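Local coordinates for alcohol dehydrogenase superfamily protein (Novosphingobium aromaticivorans, PDB 3GAZ), which probably acts as an NADP-dependent oxidoreductase of the medium-chain alcohol dehydrogenase superfamily, although its substrate is not established, at residues Ala290-Thr294 against Gly295-Pro299. Numbering follows the deposited sequence.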
# COMPACT_ATOMS: atom_id res chain seq x y z
N ALA A 290 14.17 -0.59 26.77
CA ALA A 290 14.32 -0.30 28.19
C ALA A 290 14.07 -1.55 29.04
O ALA A 290 14.70 -1.73 30.08
CB ALA A 290 13.37 0.80 28.60
N LEU A 291 13.16 -2.40 28.59
CA LEU A 291 12.84 -3.63 29.30
C LEU A 291 13.93 -4.68 29.10
O LEU A 291 14.23 -5.45 30.01
CB LEU A 291 11.49 -4.20 28.84
CG LEU A 291 10.28 -3.33 29.21
CD1 LEU A 291 9.00 -4.02 28.75
CD2 LEU A 291 10.25 -3.11 30.71
N VAL A 292 14.52 -4.71 27.91
CA VAL A 292 15.60 -5.65 27.63
C VAL A 292 16.78 -5.25 28.52
O VAL A 292 17.40 -6.09 29.18
CB VAL A 292 16.06 -5.58 26.16
CG1 VAL A 292 17.33 -6.40 25.98
CG2 VAL A 292 14.96 -6.11 25.24
N GLN A 293 17.05 -3.96 28.55
CA GLN A 293 18.15 -3.39 29.32
C GLN A 293 18.09 -3.78 30.80
O GLN A 293 19.12 -4.01 31.43
CB GLN A 293 18.13 -1.87 29.16
CG GLN A 293 19.29 -1.12 29.78
CD GLN A 293 19.75 0.03 28.90
OE1 GLN A 293 18.96 0.66 28.20
NE2 GLN A 293 21.05 0.32 28.95
N THR A 294 16.88 -3.87 31.36
CA THR A 294 16.73 -4.24 32.76
C THR A 294 16.52 -5.74 32.96
O THR A 294 16.20 -6.20 34.05
CB THR A 294 15.56 -3.47 33.43
OG1 THR A 294 14.36 -3.66 32.67
CG2 THR A 294 15.88 -1.99 33.52
N GLY A 295 16.71 -6.50 31.89
CA GLY A 295 16.55 -7.94 31.96
C GLY A 295 15.13 -8.41 32.22
O GLY A 295 14.91 -9.49 32.77
N LYS A 296 14.15 -7.60 31.83
CA LYS A 296 12.75 -7.95 32.04
C LYS A 296 12.06 -8.37 30.75
O LYS A 296 10.86 -8.68 30.75
CB LYS A 296 12.01 -6.78 32.69
CG LYS A 296 12.48 -6.49 34.11
CD LYS A 296 11.64 -5.41 34.78
CE LYS A 296 12.01 -5.27 36.25
NZ LYS A 296 11.05 -4.41 36.98
N LEU A 297 12.80 -8.37 29.65
CA LEU A 297 12.26 -8.75 28.36
C LEU A 297 13.25 -9.55 27.53
O LEU A 297 14.36 -9.10 27.27
CB LEU A 297 11.83 -7.52 27.56
CG LEU A 297 11.38 -7.77 26.12
CD1 LEU A 297 10.15 -8.68 26.10
CD2 LEU A 297 11.07 -6.45 25.45
N ALA A 298 12.82 -10.74 27.11
CA ALA A 298 13.64 -11.61 26.29
C ALA A 298 12.74 -12.28 25.26
O ALA A 298 11.80 -12.99 25.61
CB ALA A 298 14.31 -12.67 27.16
N PRO A 299 13.02 -12.05 23.97
CA PRO A 299 12.18 -12.67 22.94
C PRO A 299 12.40 -14.18 22.91
O PRO A 299 13.50 -14.66 23.20
CB PRO A 299 12.67 -12.00 21.66
CG PRO A 299 14.14 -11.84 21.94
CD PRO A 299 14.13 -11.31 23.36
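Leu297 folds back onto the end of helix 278-293 and meets Leu291 and Val292 there, a worked example of how a Schellman motif pairs polar closure with an apolar contact. Two backbone bonds define the motif. Lys296 N donates to Leu291 O at 2.8 Å, close to the line of the carbonyl bond, whereas Gly295 N reaches Val292 O, also at 2.8 Å, from well above the carbonyl plane. Gly295, with phi at 66°, supplies the reversal that lets the chain turn back. Along the side chain of Leu297, CB comes first, 3.6 Å from Leu291 CB. CG then lies 4.0 Å from Val292 CG2; with CG anti to the backbone N (chi1 173°), the branched end lies against the valine. At the tip, CD2 touches both helix residues, 3.9 Å from Val292 CG2 and 4.1 Å from Leu291 CB. Lys296 CG passes 3.7 Å from Thr294 OG1, and the extended chain beyond it leads away. Phe135 of helix 132-145 touches both leucines, and Gln169 of helix 162-173 accepts a hydrogen bond from Ala298 N through OE1, so the departing loop is fastened to neighbouring helices. The chemistry implies a helix end closed twice over: amides beyond the last turn satisfy carbonyls that have run out of helical donors, while the buried Leu297 covers the apolar flank beside them.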